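Local coordinates for cryptic loci regulator 2 (Schizosaccharomyces pombe 972h-, PDB 5IKJ), which promotes transcriptional silencing upstream of histone deacetylases and is required for nucleosome positioning at heterochromatic loci as part of the SHREC repressor complex, at residues A[187-192]-A[202-207]; A[19-24]-A[173-178]. All coordinates share one frame; numbering follows the deposited sequence.

Contact 1: residues A[187-192]-A[202-207]; sequences LHHLYW and STCCCV. With ZN (zinc ion), chain C.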
loop_
_atom_site.group_PDB
_atom_site.type_symbol
_atom_site.label_atom_id
_atom_site.label_comp_id
_atom_site.label_asym_id
_atom_site.label_seq_id
_atom_site.Cartn_x
_atom_site.Cartn_y
_atom_site.Cartn_z
ATOM N N LEU A 187 21.333 7.099 5.874
ATOM C CA LEU A 187 20.059 7.437 5.247
ATOM C C LEU A 187 18.879 7.042 6.126
ATOM O O LEU A 187 17.888 7.777 6.209
ATOM C CB LEU A 187 19.947 6.763 3.881
ATOM C CG LEU A 187 20.244 7.630 2.658
ATOM C CD1 LEU A 187 20.083 6.798 1.406
ATOM C CD2 LEU A 187 19.333 8.855 2.595
ATOM N N HIS A 188 18.958 5.885 6.781
ATOM C CA HIS A 188 17.846 5.446 7.618
ATOM C C HIS A 188 17.635 6.394 8.791
ATOM O O HIS A 188 16.493 6.701 9.149
ATOM C CB HIS A 188 18.088 4.018 8.101
ATOM C CG HIS A 188 18.043 3.001 7.004
ATOM N ND1 HIS A 188 16.860 2.512 6.495
ATOM C CD2 HIS A 188 19.034 2.390 6.311
ATOM C CE1 HIS A 188 17.122 1.640 5.537
ATOM N NE2 HIS A 188 18.434 1.547 5.407
ATOM N N HIS A 189 18.723 6.874 9.399
ATOM C CA HIS A 189 18.594 7.878 10.448
ATOM C C HIS A 189 18.112 9.206 9.878
ATOM O O HIS A 189 17.271 9.879 10.485
ATOM C CB HIS A 189 19.926 8.059 11.172
ATOM C CG HIS A 189 19.808 8.789 12.473
ATOM N ND1 HIS A 189 19.311 8.198 13.613
ATOM C CD2 HIS A 189 20.117 10.063 12.813
ATOM C CE1 HIS A 189 19.320 9.074 14.602
ATOM N NE2 HIS A 189 19.804 10.214 14.143
ATOM N N LEU A 190 18.636 9.601 8.714
ATOM C CA LEU A 190 18.149 10.810 8.059
ATOM C C LEU A 190 16.647 10.737 7.828
ATOM O O LEU A 190 15.922 11.709 8.076
ATOM C CB LEU A 190 18.878 11.018 6.730
ATOM C CG LEU A 190 18.430 12.231 5.908
ATOM C CD1 LEU A 190 18.696 13.524 6.663
ATOM C CD2 LEU A 190 19.112 12.253 4.548
ATOM N N TYR A 191 16.163 9.593 7.344
ATOM C CA TYR A 191 14.740 9.437 7.070
ATOM C C TYR A 191 13.920 9.505 8.353
ATOM O O TYR A 191 12.798 10.023 8.352
ATOM C CB TYR A 191 14.508 8.115 6.341
ATOM C CG TYR A 191 13.060 7.797 6.064
ATOM C CD1 TYR A 191 12.390 8.384 4.999
ATOM C CD2 TYR A 191 12.368 6.894 6.857
ATOM C CE1 TYR A 191 11.067 8.087 4.739
ATOM C CE2 TYR A 191 11.047 6.590 6.605
ATOM C CZ TYR A 191 10.401 7.189 5.546
ATOM O OH TYR A 191 9.082 6.890 5.293
ATOM N N TRP A 192 14.464 8.991 9.457
ATOM C CA TRP A 192 13.779 9.091 10.741
ATOM C C TRP A 192 13.710 10.536 11.220
ATOM O O TRP A 192 12.716 10.947 11.829
ATOM C CB TRP A 192 14.488 8.218 11.775
ATOM C CG TRP A 192 13.981 8.394 13.171
ATOM C CD1 TRP A 192 12.869 7.824 13.718
ATOM C CD2 TRP A 192 14.575 9.188 14.206
ATOM N NE1 TRP A 192 12.730 8.218 15.027
ATOM C CE2 TRP A 192 13.765 9.056 15.350
ATOM C CE3 TRP A 192 15.711 10.001 14.275
ATOM C CZ2 TRP A 192 14.053 9.704 16.550
ATOM C CZ3 TRP A 192 15.996 10.645 15.465
ATOM C CH2 TRP A 192 15.170 10.492 16.587
ATOM N N SER A 202 12.962 5.024 19.221
ATOM C CA SER A 202 12.679 3.605 19.049
ATOM C C SER A 202 12.107 3.266 17.680
ATOM O O SER A 202 12.028 2.081 17.340
ATOM C CB SER A 202 11.704 3.135 20.132
ATOM O OG SER A 202 12.273 3.266 21.422
ATOM N N THR A 203 11.708 4.261 16.890
ATOM C CA THR A 203 11.095 4.022 15.592
ATOM C C THR A 203 12.087 4.112 14.441
ATOM O O THR A 203 11.681 3.992 13.281
ATOM C CB THR A 203 9.953 5.017 15.355
ATOM O OG1 THR A 203 10.491 6.297 15.006
ATOM C CG2 THR A 203 9.094 5.159 16.606
ATOM N N CYS A 204 13.371 4.317 14.727
ATOM C CA CYS A 204 14.386 4.416 13.688
ATOM C C CYS A 204 14.944 3.038 13.358
ATOM O O CYS A 204 15.172 2.217 14.251
ATOM C CB CYS A 204 15.520 5.344 14.129
ATOM S SG CYS A 204 16.744 5.690 12.838
ATOM N N CYS A 205 15.168 2.794 12.069
ATOM C CA CYS A 205 15.708 1.525 11.598
ATOM C C CYS A 205 17.221 1.543 11.432
ATOM O O CYS A 205 17.798 0.513 11.068
ATOM C CB CYS A 205 15.069 1.141 10.258
ATOM S SG CYS A 205 13.265 1.135 10.248
ATOM N N CYS A 206 17.878 2.671 11.689
ATOM C CA CYS A 206 19.297 2.782 11.391
ATOM C C CYS A 206 20.115 1.913 12.342
ATOM O O CYS A 206 19.651 1.497 13.407
ATOM C CB CYS A 206 19.756 4.239 11.479
ATOM S SG CYS A 206 20.428 4.724 13.085
ATOM N N VAL A 207 21.364 1.656 11.947
ATOM C CA VAL A 207 22.192 0.693 12.666
ATOM C C VAL A 207 22.539 1.203 14.057
ATOM O O VAL A 207 22.688 0.411 14.995
ATOM C CB VAL A 207 23.471 0.375 11.866
ATOM C CG1 VAL A 207 24.167 -0.849 12.450
ATOM C CG2 VAL A 207 23.159 0.154 10.389
HETATM ZN ZN ZN C . 18.695 6.196 13.793
HETATM O O HOH W 1 14.440 4.919 10.233
#

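Contact 2: residues A[19-24]-A[173-178]; sequences WSDGRS and GHPSGR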
loop_
_atom_site.group_PDB
_atom_site.type_symbol
_atom_site.label_atom_id
_atom_site.label_comp_id
_atom_site.label_asym_id
_atom_site.label_seq_id
_atom_site.Cartn_x
_atom_site.Cartn_y
_atom_site.Cartn_z
ATOM N N TRP A 19 14.750 19.664 12.179
ATOM C CA TRP A 19 15.379 19.437 13.472
ATOM C C TRP A 19 16.470 18.385 13.323
ATOM O O TRP A 19 16.512 17.636 12.344
ATOM C CB TRP A 19 14.355 18.997 14.529
ATOM C CG TRP A 19 14.118 17.520 14.568
ATOM C CD1 TRP A 19 13.355 16.787 13.707
ATOM C CD2 TRP A 19 14.642 16.595 15.529
ATOM N NE1 TRP A 19 13.376 15.460 14.069
ATOM C CE2 TRP A 19 14.159 15.317 15.184
ATOM C CE3 TRP A 19 15.475 16.723 16.643
ATOM C CZ2 TRP A 19 14.481 14.176 15.916
ATOM C CZ3 TRP A 19 15.793 15.589 17.368
ATOM C CH2 TRP A 19 15.298 14.333 17.001
ATOM N N SER A 20 17.354 18.336 14.318
ATOM C CA SER A 20 18.494 17.432 14.287
ATOM C C SER A 20 18.865 17.029 15.707
ATOM O O SER A 20 18.876 17.863 16.615
ATOM C CB SER A 20 19.702 18.082 13.599
ATOM O OG SER A 20 20.896 17.382 13.902
ATOM N N ASP A 21 19.166 15.744 15.885
ATOM C CA ASP A 21 19.675 15.222 17.145
ATOM C C ASP A 21 21.197 15.247 17.211
ATOM O O ASP A 21 21.774 14.725 18.172
ATOM C CB ASP A 21 19.175 13.790 17.360
ATOM C CG ASP A 21 19.786 12.807 16.379
ATOM O OD1 ASP A 21 20.184 13.233 15.272
ATOM O OD2 ASP A 21 19.872 11.607 16.712
ATOM N N GLY A 22 21.856 15.844 16.220
ATOM C CA GLY A 22 23.305 15.810 16.177
ATOM C C GLY A 22 23.930 16.479 17.385
ATOM O O GLY A 22 23.396 17.440 17.942
ATOM N N ARG A 23 25.086 15.956 17.791
ATOM C CA ARG A 23 25.847 16.495 18.912
ATOM C C ARG A 23 27.259 16.793 18.435
ATOM O O ARG A 23 27.984 15.882 18.023
ATOM C CB ARG A 23 25.867 15.520 20.092
ATOM C CG ARG A 23 24.487 15.207 20.644
ATOM C CD ARG A 23 24.540 14.649 22.059
ATOM N NE ARG A 23 24.203 15.666 23.056
ATOM C CZ ARG A 23 25.037 16.164 23.968
ATOM N NH1 ARG A 23 26.294 15.746 24.054
ATOM N NH2 ARG A 23 24.603 17.089 24.814
ATOM N N SER A 24 27.645 18.070 18.492
ATOM C CA SER A 24 28.961 18.474 18.011
ATOM C C SER A 24 30.081 17.753 18.749
ATOM O O SER A 24 31.140 17.495 18.165
ATOM C CB SER A 24 29.125 19.987 18.157
ATOM O OG SER A 24 29.078 20.374 19.520
ATOM N N GLY A 173 28.189 12.599 14.641
ATOM C CA GLY A 173 27.119 13.451 15.124
ATOM C C GLY A 173 26.059 12.694 15.896
ATOM O O GLY A 173 25.360 13.272 16.733
ATOM N N HIS A 174 25.935 11.399 15.628
ATOM C CA HIS A 174 24.899 10.608 16.272
ATOM C C HIS A 174 25.127 10.582 17.783
ATOM O O HIS A 174 26.272 10.465 18.234
ATOM C CB HIS A 174 24.894 9.184 15.712
ATOM C CG HIS A 174 23.699 8.379 16.113
ATOM N ND1 HIS A 174 23.664 7.614 17.258
ATOM C CD2 HIS A 174 22.493 8.219 15.519
ATOM C CE1 HIS A 174 22.490 7.016 17.352
ATOM N NE2 HIS A 174 21.761 7.368 16.309
ATOM N N PRO A 175 24.068 10.689 18.593
ATOM C CA PRO A 175 24.265 10.764 20.052
ATOM C C PRO A 175 25.082 9.623 20.636
ATOM O O PRO A 175 25.727 9.807 21.678
ATOM C CB PRO A 175 22.829 10.757 20.595
ATOM C CG PRO A 175 22.005 11.313 19.494
ATOM C CD PRO A 175 22.651 10.854 18.222
ATOM N N SER A 176 25.077 8.445 20.009
ATOM C CA SER A 176 25.838 7.319 20.536
ATOM C C SER A 176 27.342 7.552 20.487
ATOM O O SER A 176 28.092 6.789 21.106
ATOM C CB SER A 176 25.496 6.044 19.762
ATOM O OG SER A 176 25.989 6.102 18.433
ATOM N N GLY A 177 27.799 8.581 19.774
ATOM C CA GLY A 177 29.213 8.819 19.600
ATOM C C GLY A 177 29.851 8.035 18.476
ATOM O O GLY A 177 31.064 8.166 18.265
ATOM N N ARG A 178 29.075 7.227 17.741
ATOM C CA ARG A 178 29.629 6.403 16.684
ATOM C C ARG A 178 29.321 6.999 15.315
ATOM O O ARG A 178 28.307 7.678 15.137
ATOM C CB ARG A 178 29.065 4.982 16.758
ATOM C CG ARG A 178 29.508 4.232 17.997
ATOM C CD ARG A 178 28.912 2.843 18.066
ATOM N NE ARG A 178 29.206 2.205 19.346
ATOM C CZ ARG A 178 29.121 0.900 19.575
ATOM N NH1 ARG A 178 28.761 0.070 18.604
ATOM N NH2 ARG A 178 29.408 0.420 20.777
#

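Contact 1: residues A[187-192]-A[202-207]
Trp192 and Cys204 meet at one side of a zinc site of three cysteines and one histidine, in which helix 183-195 supplies the histidine, the loop after it supplies Cys204 and Cys206, and the short helix 207-210 supplies Cys209. Cys204 lays its CB over one face of the indole, 3.7 Å from the centroid of the five-membered ring of Trp192 and 20° off the ring normal, a CH-pi contact. With its SG anti to the backbone N (chi1 -173°), Cys204 also presents the thiolate to the metal, at an SG-zinc distance of 2.2 Å. The same sulfur accepts the N-H of Cys206 (N to SG 3.4 Å), a second-shell bond likely to temper its negative charge. In the plane of the indole, Thr203 OG1 lies at its edge; Trp192 NE1 donates to Asn200 O, and Thr203 OG1 is bonded to Asp196. An alanine at Trp192 would remove the indole, probably opening a gap over Cys204 CB and leaving Asn200 O without its NE1 donor.

Cys206 packs its CB against the helix backbone, 3.5 Å from His189 N. Its SG, which also caps the helix that follows, binds zinc, and Cys209 is the fourth ligand. One water bridges helix and loop, donating to His188 O and accepting from Cys205 N, each at 2.9 Å. His189 adds its ND1, 2.1 Å from zinc.

Contact 2: residues A[19-24]-A[173-178]
Gly22 and Arg23 run past Gly173 with a single backbone hydrogen bond between the two loops, from Arg23 N to Gly173 O (2.9 Å, N-H...O angle 152°). The same oxygen receives a CA-H...O contact from Gly22 CA at 3.3 Å. Gly173 has backbone angles at which a side chain would collide with the preceding carbonyl, which calls for glycine here. Within 19-24, just before this bond, Gly22 N donates to Ser20 OG at 2.9 Å, an ST turn.

The side chains of Asp21 and Pro175 cross at about a right angle. Asp21 OD2 comes within 3.3 Å of Pro175 CD, against the ring methylenes, while OD1 is bonded to Tyr151 and OD2 also faces the zinc ligand His189. Pro175 CD in turn sits over one face of the His174 ring, towards its rim. Pro175 lies in a type I turn from His174 to Gly177, closed by a bond from Gly177 N to His174 O; Ser176 N also donates to His174 ND1 (3.2 Å), from a position tilted 29° out of the ring plane. Arg23 lays CD loosely near Pro175, and its NH1 forms a salt bridge with Asp25.

The contact thus joins the loop after strand 14-17 to the loop leading from strand 168-172 into helix 183-195, with His174 also packing on helix 207-210.

Contacts 1 and 2 lie with their centres 13 Å apart and meet around the zinc ligand His189. ND1 of this ring binds the metal in contact 1, while its NE2 is 2.9 Å from Asp21 OD2 of contact 2, a probable hydrogen bond. The carboxylate therefore stands in the second shell of the zinc site; together with the zinc bond at ND1 it is likely to help fix the rotation of the imidazole, and it may make the ring more electron-rich. His174 packs edge-to-face with His189, its CD2 3.4 Å from His189 CE1. Farther along, Trp192 CH2 touches Trp19 CZ2 at 3.8 Å, linking helix 183-195 to the N-terminal loop 19-24.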